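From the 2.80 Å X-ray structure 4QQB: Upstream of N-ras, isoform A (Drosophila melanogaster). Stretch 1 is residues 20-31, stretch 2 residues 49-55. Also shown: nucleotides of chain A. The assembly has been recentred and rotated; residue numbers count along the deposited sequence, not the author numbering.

Stretch 1, residues 20-31: FIQCCERQARLF
Stretch 2 (49-55) PVEFEMT

Stretch 1 is a hairpin. Its first strand, 20-23, enters from earlier in the chain, and the chain then turns back into a strand that includes 29-31. The pairing is fixed by Ile21 N to Leu30 O and Leu30 N to Ile21 O, both 2.9 Å, and by Cys23 N to Ala28 O at 3.0 Å. Stretch 2 is extended throughout, and its N-to-C direction lies 86° from that of strand 20-23, with the axes 8.8 Å apart at closest approach. No backbone hydrogen bond joins the stretches; the contact, 338 Å² summed over both sides, is made by side chains packed across nearly perpendicular strands. The register is set by CA separations of 8.3 Å for Ile21 and Val50 and 8.0 Å for Leu30 and Met54.

Alternation along stretch 2 selects the residues that engage. Phe52 and Met54 direct CA-to-CB toward the hairpin, whereas Glu51, Glu53 and Thr55 direct it away. Phe52, with 69 Å² covered, has phi/psi -164/166, chi1 61° (p) and chi2 87°, which points the far end of its ring, CE1, CZ and CE2, at three hairpin side chains. Ile21 CG2 lies 3.7 Å from Phe52 CE2, and Leu30 CD1 lies 3.8 Å from Phe52 CE1; both approaches are oblique to the ring. Cys23 SG, placed by chi1 -64° (m), reaches Phe52 CZ at 3.5 Å. Cys23 SG is 4.7 Å from the Phe52 ring centroid and 74° off the ring normal, so the sulfur meets the ring edge.

Ile21 (m, t; phi/psi -127/127) extends the apolar packing to Val50 (chi1 -73°, m), with CD1 3.8 Å from Val50 CG2. Leu30 (m, t; -93/147) likewise bridges two residues, since its CD1 also stands 3.9 Å from Met54 CB.

Met54 has the most surface covered, 73 Å², at phi/psi -73/119 with chi1 157° (t), chi2 166° (t) and chi3 142°. Its sulfur meets Arg26 in the hairpin turn, where phi/psi is 178/130 and the side-chain angles are 155°, 98°, 88° and -96°. Arg26 NE and NH2 donate weak hydrogen bonds to Met54 SD at 3.2 and 3.0 Å, with N-H...S angles of 142° and 150°. The sulfur lies near the guanidinium plane, at its edge, as a fork of two donors requires.

The hairpin also binds RNA: Arg29, extended with chi1 to chi3 all t, donates from NH1 to C13 N3 and from NH2 to C13 O2, each at 3.0 Å, while C13 covers one face of the Phe20 ring.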

ATOM      1  N   PHE E  20     -17.126   2.906  17.157  1.00 80.80           N
ATOM      2  CA  PHE E  20     -16.861   3.340  18.512  1.00 80.47           C
ATOM      3  C   PHE E  20     -17.918   2.806  19.460  1.00 80.94           C
ATOM      4  O   PHE E  20     -19.086   2.678  19.099  1.00 76.52           O
ATOM      5  CB  PHE E  20     -16.777   4.856  18.569  1.00 81.63           C
ATOM      6  CG  PHE E  20     -15.633   5.415  17.779  1.00 82.03           C
ATOM      7  CD1 PHE E  20     -15.770   5.668  16.421  1.00 82.83           C
ATOM      8  CD2 PHE E  20     -14.416   5.667  18.385  1.00 82.64           C
ATOM      9  CE1 PHE E  20     -14.720   6.178  15.684  1.00 81.67           C
ATOM     10  CE2 PHE E  20     -13.360   6.179  17.658  1.00 82.92           C
ATOM     11  CZ  PHE E  20     -13.512   6.433  16.304  1.00 84.64           C
ATOM     12  N   ILE E  21     -17.478   2.497  20.676  1.00 83.70           N
ATOM     13  CA  ILE E  21     -18.281   1.783  21.650  1.00 84.96           C
ATOM     14  C   ILE E  21     -18.320   2.541  22.969  1.00 87.42           C
ATOM     15  O   ILE E  21     -17.267   2.875  23.514  1.00 84.93           O
ATOM     16  CB  ILE E  21     -17.674   0.390  21.901  1.00 83.28           C
ATOM     17  CG1 ILE E  21     -18.007  -0.540  20.737  1.00 84.82           C
ATOM     18  CG2 ILE E  21     -18.176  -0.195  23.215  1.00 85.99           C
ATOM     19  CD1 ILE E  21     -17.263  -1.859  20.775  1.00 88.11           C
ATOM     20  N   GLN E  22     -19.520   2.806  23.486  1.00 88.93           N
ATOM     21  CA  GLN E  22     -19.645   3.317  24.850  1.00 92.41           C
ATOM     22  C   GLN E  22     -19.582   2.131  25.790  1.00 94.83           C
ATOM     23  O   GLN E  22     -20.385   1.204  25.677  1.00 87.88           O
ATOM     24  CB  GLN E  22     -20.935   4.117  25.076  1.00 92.95           C
ATOM     25  CG  GLN E  22     -20.735   5.631  25.170  1.00 95.65           C
ATOM     26  CD  GLN E  22     -19.786   6.067  26.280  1.00100.70           C
ATOM     27  OE1 GLN E  22     -19.182   7.143  26.206  1.00 99.31           O
ATOM     28  NE2 GLN E  22     -19.643   5.232  27.310  1.00101.54           N
ATOM     29  N   CYS E  23     -18.609   2.159  26.698  1.00101.95           N
ATOM     30  CA  CYS E  23     -18.412   1.078  27.657  1.00107.71           C
ATOM     31  C   CYS E  23     -19.389   1.216  28.812  1.00105.87           C
ATOM     32  O   CYS E  23     -19.629   2.319  29.308  1.00 98.12           O
ATOM     33  CB  CYS E  23     -16.980   1.090  28.192  1.00112.35           C
ATOM     34  SG  CYS E  23     -15.704   0.761  26.957  1.00111.11           S
ATOM     35  N   CYS E  24     -19.949   0.092  29.241  1.00109.35           N
ATOM     36  CA  CYS E  24     -20.939   0.100  30.311  1.00111.16           C
ATOM     37  C   CYS E  24     -20.263   0.162  31.670  1.00110.42           C
ATOM     38  O   CYS E  24     -20.494   1.097  32.436  1.00106.45           O
ATOM     39  CB  CYS E  24     -21.834  -1.129  30.216  1.00112.03           C
ATOM     40  SG  CYS E  24     -22.815  -1.152  28.700  1.00116.48           S
ATOM     41  N   GLU E  25     -19.412  -0.822  31.950  1.00112.03           N
ATOM     42  CA  GLU E  25     -18.707  -0.907  33.236  1.00111.32           C
ATOM     43  C   GLU E  25     -17.298  -0.305  33.158  1.00109.19           C
ATOM     44  O   GLU E  25     -16.318  -0.912  33.583  1.00111.00           O
ATOM     45  CB  GLU E  25     -18.680  -2.357  33.734  1.00112.15           C
ATOM     46  CG  GLU E  25     -17.952  -3.344  32.834  1.00113.55           C
ATOM     47  CD  GLU E  25     -18.821  -4.526  32.454  1.00114.99           C
ATOM     48  OE1 GLU E  25     -19.817  -4.307  31.734  1.00115.53           O
ATOM     49  OE2 GLU E  25     -18.508  -5.667  32.862  1.00114.36           O
ATOM     50  N   ARG E  26     -17.235   0.920  32.642  1.00108.11           N
ATOM     51  CA  ARG E  26     -15.993   1.646  32.389  1.00104.44           C
ATOM     52  C   ARG E  26     -16.397   2.976  31.766  1.00101.93           C
ATOM     53  O   ARG E  26     -17.185   3.000  30.822  1.00101.06           O
ATOM     54  CB  ARG E  26     -15.097   0.857  31.421  1.00107.09           C
ATOM     55  CG  ARG E  26     -14.090   1.684  30.619  1.00109.13           C
ATOM     56  CD  ARG E  26     -12.690   1.695  31.216  1.00109.39           C
ATOM     57  NE  ARG E  26     -11.899   0.568  30.721  1.00111.11           N
ATOM     58  CZ  ARG E  26     -11.737  -0.600  31.346  1.00113.72           C
ATOM     59  NH1 ARG E  26     -12.293  -0.840  32.529  1.00123.47           N
ATOM     60  NH2 ARG E  26     -11.000  -1.546  30.780  1.00107.60           N
ATOM     61  N   GLN E  27     -15.880   4.080  32.288  1.00101.47           N
ATOM     62  CA  GLN E  27     -16.147   5.374  31.678  1.00104.67           C
ATOM     63  C   GLN E  27     -15.152   5.613  30.548  1.00105.57           C
ATOM     64  O   GLN E  27     -14.085   6.191  30.760  1.00107.45           O
ATOM     65  CB  GLN E  27     -16.068   6.493  32.709  1.00111.11           C
ATOM     66  CG  GLN E  27     -16.361   7.865  32.123  1.00118.80           C
ATOM     67  CD  GLN E  27     -16.639   8.902  33.185  1.00124.76           C
ATOM     68  OE1 GLN E  27     -17.632   9.628  33.112  1.00128.35           O
ATOM     69  NE2 GLN E  27     -15.767   8.975  34.186  1.00127.00           N
ATOM     70  N   ALA E  28     -15.504   5.152  29.350  1.00102.14           N
ATOM     71  CA  ALA E  28     -14.619   5.246  28.192  1.00 94.14           C
ATOM     72  C   ALA E  28     -15.371   4.955  26.909  1.00 93.53           C
ATOM     73  O   ALA E  28     -16.299   4.141  26.893  1.00 93.46           O
ATOM     74  CB  ALA E  28     -13.462   4.273  28.330  1.00 92.18           C
ATOM     75  N   ARG E  29     -14.946   5.618  25.837  1.00 91.66           N
ATOM     76  CA  ARG E  29     -15.497   5.413  24.500  1.00 90.24           C
ATOM     77  C   ARG E  29     -14.402   4.859  23.577  1.00 90.55           C
ATOM     78  O   ARG E  29     -13.551   5.610  23.099  1.00 90.37           O
ATOM     79  CB  ARG E  29     -16.031   6.742  23.972  1.00 86.78           C
ATOM     80  CG  ARG E  29     -16.615   6.695  22.572  1.00 84.99           C
ATOM     81  CD  ARG E  29     -17.205   8.051  22.226  1.00 85.65           C
ATOM     82  NE  ARG E  29     -17.790   8.090  20.889  1.00 82.96           N
ATOM     83  CZ  ARG E  29     -17.091   8.189  19.763  1.00 84.20           C
ATOM     84  NH1 ARG E  29     -15.765   8.256  19.791  1.00 86.48           N
ATOM     85  NH2 ARG E  29     -17.725   8.217  18.596  1.00 87.37           N
ATOM     86  N   LEU E  30     -14.425   3.549  23.328  1.00 86.43           N
ATOM     87  CA  LEU E  30     -13.320   2.873  22.636  1.00 82.22           C
ATOM     88  C   LEU E  30     -13.504   2.754  21.132  1.00 80.96           C
ATOM     89  O   LEU E  30     -14.614   2.614  20.628  1.00 78.77           O
ATOM     90  CB  LEU E  30     -13.091   1.466  23.206  1.00 81.62           C
ATOM     91  CG  LEU E  30     -12.681   1.368  24.681  1.00 84.74           C
ATOM     92  CD1 LEU E  30     -12.468  -0.084  25.078  1.00 84.95           C
ATOM     93  CD2 LEU E  30     -11.433   2.191  24.970  1.00 86.98           C
ATOM     94  N   PHE E  31     -12.374   2.808  20.439  1.00 84.46           N
ATOM     95  CA  PHE E  31     -12.279   2.504  19.017  1.00 82.73           C
ATOM     96  C   PHE E  31     -12.257   0.986  18.848  1.00 75.94           C
ATOM     97  O   PHE E  31     -11.795   0.265  19.729  1.00 71.28           O
ATOM     98  CB  PHE E  31     -10.982   3.123  18.466  1.00 86.68           C
ATOM     99  CG  PHE E  31     -10.653   2.723  17.052  1.00 87.65           C
ATOM    100  CD1 PHE E  31      -9.957   1.551  16.790  1.00 85.81           C
ATOM    101  CD2 PHE E  31     -11.026   3.529  15.984  1.00 86.57           C
ATOM    102  CE1 PHE E  31      -9.657   1.181  15.489  1.00 84.70           C
ATOM    103  CE2 PHE E  31     -10.726   3.164  14.684  1.00 83.67           C
ATOM    104  CZ  PHE E  31     -10.041   1.990  14.436  1.00 84.16           C
ATOM    105  N   PRO E  49     -25.904  -3.989  21.456  1.00108.20           N
ATOM    106  CA  PRO E  49     -25.054  -4.213  22.621  1.00105.57           C
ATOM    107  C   PRO E  49     -23.953  -5.223  22.316  1.00100.11           C
ATOM    108  O   PRO E  49     -24.196  -6.195  21.591  1.00 97.88           O
ATOM    109  CB  PRO E  49     -26.034  -4.770  23.653  1.00107.31           C
ATOM    110  CG  PRO E  49     -27.054  -5.499  22.840  1.00108.82           C
ATOM    111  CD  PRO E  49     -27.088  -4.871  21.471  1.00109.85           C
ATOM    112  N   VAL E  50     -22.760  -4.994  22.868  1.00 95.77           N
ATOM    113  CA  VAL E  50     -21.589  -5.827  22.566  1.00 89.37           C
ATOM    114  C   VAL E  50     -20.710  -6.143  23.778  1.00 90.59           C
ATOM    115  O   VAL E  50     -20.657  -5.378  24.754  1.00 79.45           O
ATOM    116  CB  VAL E  50     -20.698  -5.173  21.492  1.00 86.75           C
ATOM    117  CG1 VAL E  50     -21.356  -5.264  20.126  1.00 88.18           C
ATOM    118  CG2 VAL E  50     -20.393  -3.723  21.846  1.00 87.44           C
ATOM    119  N   GLU E  51     -20.022  -7.284  23.680  1.00 97.39           N
ATOM    120  CA  GLU E  51     -19.056  -7.746  24.677  1.00102.69           C
ATOM    121  C   GLU E  51     -17.671  -7.814  24.041  1.00101.52           C
ATOM    122  O   GLU E  51     -17.518  -8.255  22.898  1.00100.54           O
ATOM    123  CB  GLU E  51     -19.449  -9.126  25.207  1.00111.40           C
ATOM    124  CG  GLU E  51     -18.662  -9.567  26.435  1.00118.57           C
ATOM    125  CD  GLU E  51     -19.199 -10.845  27.053  1.00124.46           C
ATOM    126  OE1 GLU E  51     -19.150 -10.969  28.300  1.00128.29           O
ATOM    127  OE2 GLU E  51     -19.677 -11.720  26.295  1.00124.93           O
ATOM    128  N   PHE E  52     -16.662  -7.400  24.799  1.00 98.73           N
ATOM    129  CA  PHE E  52     -15.324  -7.195  24.258  1.00 96.37           C
ATOM    130  C   PHE E  52     -14.301  -7.100  25.380  1.00 97.92           C
ATOM    131  O   PHE E  52     -14.656  -6.894  26.540  1.00 95.30           O
ATOM    132  CB  PHE E  52     -15.295  -5.879  23.481  1.00 92.13           C
ATOM    133  CG  PHE E  52     -15.615  -4.684  24.335  1.00 85.93           C
ATOM    134  CD1 PHE E  52     -14.621  -4.034  25.051  1.00 83.38           C
ATOM    135  CD2 PHE E  52     -16.917  -4.237  24.458  1.00 82.95           C
ATOM    136  CE1 PHE E  52     -14.920  -2.948  25.856  1.00 81.03           C
ATOM    137  CE2 PHE E  52     -17.222  -3.155  25.263  1.00 80.73           C
ATOM    138  CZ  PHE E  52     -16.222  -2.507  25.961  1.00 80.11           C
ATOM    139  N   GLU E  53     -13.030  -7.209  25.016  1.00102.94           N
ATOM    140  CA  GLU E  53     -11.938  -6.972  25.951  1.00101.49           C
ATOM    141  C   GLU E  53     -11.281  -5.644  25.599  1.00 94.29           C
ATOM    142  O   GLU E  53     -10.929  -5.419  24.441  1.00 84.00           O
ATOM    143  CB  GLU E  53     -10.912  -8.105  25.867  1.00106.31           C
ATOM    144  CG  GLU E  53      -9.771  -7.984  26.872  1.00109.98           C
ATOM    145  CD  GLU E  53      -8.731  -9.085  26.738  1.00109.58           C
ATOM    146  OE1 GLU E  53      -8.452  -9.533  25.601  1.00103.68           O
ATOM    147  OE2 GLU E  53      -8.182  -9.494  27.782  1.00110.76           O
ATOM    148  N   MET E  54     -11.132  -4.760  26.585  1.00 94.25           N
ATOM    149  CA  MET E  54     -10.315  -3.572  26.385  1.00 98.02           C
ATOM    150  C   MET E  54      -8.875  -4.014  26.386  1.00 95.49           C
ATOM    151  O   MET E  54      -8.390  -4.564  27.366  1.00 98.93           O
ATOM    152  CB  MET E  54     -10.494  -2.520  27.477  1.00103.58           C
ATOM    153  CG  MET E  54      -9.297  -1.571  27.584  1.00109.05           C
ATOM    154  SD  MET E  54      -9.610  -0.095  28.571  1.00130.25           S
ATOM    155  CE  MET E  54      -8.044   0.098  29.430  1.00119.68           C
ATOM    156  N   THR E  55      -8.206  -3.785  25.271  1.00 96.03           N
ATOM    157  CA  THR E  55      -6.770  -3.878  25.211  1.00 92.66           C
ATOM    158  C   THR E  55      -6.287  -2.527  24.743  1.00 92.73           C
ATOM    159  O   THR E  55      -7.075  -1.586  24.575  1.00 91.39           O
ATOM    160  CB  THR E  55      -6.296  -4.964  24.223  1.00 93.53           C
ATOM    161  OG1 THR E  55      -6.410  -4.493  22.874  1.00 93.95           O
ATOM    162  CG2 THR E  55      -7.110  -6.233  24.386  1.00 93.73           C
TER
ATOM    163  P     C A  13     -10.602  10.857  11.955  1.00 72.77           P
ATOM    164  OP1   C A  13     -10.110  10.319  10.658  1.00 70.88           O
ATOM    165  OP2   C A  13     -10.209  12.223  12.365  1.00 75.63           O
ATOM    166  O5'   C A  13     -12.194  10.783  11.994  1.00 70.99           O
ATOM    167  C5'   C A  13     -12.931   9.895  11.133  1.00 70.53           C
ATOM    168  C4'   C A  13     -14.311   9.632  11.695  1.00 72.64           C
ATOM    169  O4'   C A  13     -14.202   8.977  12.993  1.00 74.32           O
ATOM    170  C3'   C A  13     -15.173  10.867  11.930  1.00 71.89           C
ATOM    171  O3'   C A  13     -16.544  10.574  11.695  1.00 72.92           O
ATOM    172  C2'   C A  13     -14.946  11.157  13.406  1.00 72.51           C
ATOM    173  O2'   C A  13     -15.966  11.923  14.010  1.00 75.25           O
ATOM    174  C1'   C A  13     -14.882   9.742  13.970  1.00 73.60           C
ATOM    175  N1    C A  13     -14.134   9.664  15.231  1.00 73.79           N
ATOM    176  C2    C A  13     -14.834   9.500  16.431  1.00 78.02           C
ATOM    177  O2    C A  13     -16.070   9.403  16.397  1.00 82.23           O
ATOM    178  N3    C A  13     -14.145   9.439  17.594  1.00 77.84           N
ATOM    179  C4    C A  13     -12.814   9.546  17.589  1.00 75.95           C
ATOM    180  N4    C A  13     -12.175   9.481  18.757  1.00 76.79           N
ATOM    181  C5    C A  13     -12.078   9.721  16.382  1.00 78.90           C
ATOM    182  C6    C A  13     -12.772   9.780  15.238  1.00 77.42           C
ATOM    183  P     A A  12      -6.697   5.603  11.112  1.00 75.49           P
ATOM    184  OP1   A A  12      -6.961   5.776   9.649  1.00 73.13           O
ATOM    185  OP2   A A  12      -5.416   6.067  11.689  1.00 70.29           O
ATOM    186  O5'   A A  12      -7.839   6.280  11.993  1.00 73.01           O
ATOM    187  C5'   A A  12      -9.067   6.747  11.404  1.00 73.68           C
ATOM    188  C4'   A A  12      -9.856   7.532  12.418  1.00 71.60           C
ATOM    189  O4'   A A  12     -10.027   6.712  13.603  1.00 73.07           O
ATOM    190  C3'   A A  12      -9.200   8.829  12.894  1.00 74.41           C
ATOM    191  O3'   A A  12     -10.170   9.848  13.130  1.00 74.09           O
ATOM    192  C2'   A A  12      -8.498   8.404  14.180  1.00 73.02           C
ATOM    193  O2'   A A  12      -8.327   9.425  15.139  1.00 73.29           O
ATOM    194  C1'   A A  12      -9.477   7.375  14.727  1.00 73.23           C
ATOM    195  N9    A A  12      -8.874   6.371  15.602  1.00 71.83           N
ATOM    196  C8    A A  12      -8.097   5.298  15.244  1.00 70.81           C
ATOM    197  N7    A A  12      -7.734   4.550  16.256  1.00 70.40           N
ATOM    198  C5    A A  12      -8.312   5.170  17.354  1.00 72.67           C
ATOM    199  C6    A A  12      -8.298   4.867  18.728  1.00 78.20           C
ATOM    200  N6    A A  12      -7.654   3.820  19.249  1.00 78.80           N
ATOM    201  N1    A A  12      -8.981   5.686  19.557  1.00 79.30           N
ATOM    202  C2    A A  12      -9.622   6.740  19.034  1.00 78.61           C
ATOM    203  N3    A A  12      -9.706   7.128  17.762  1.00 75.12           N
ATOM    204  C4    A A  12      -9.021   6.290  16.965  1.00 72.07           C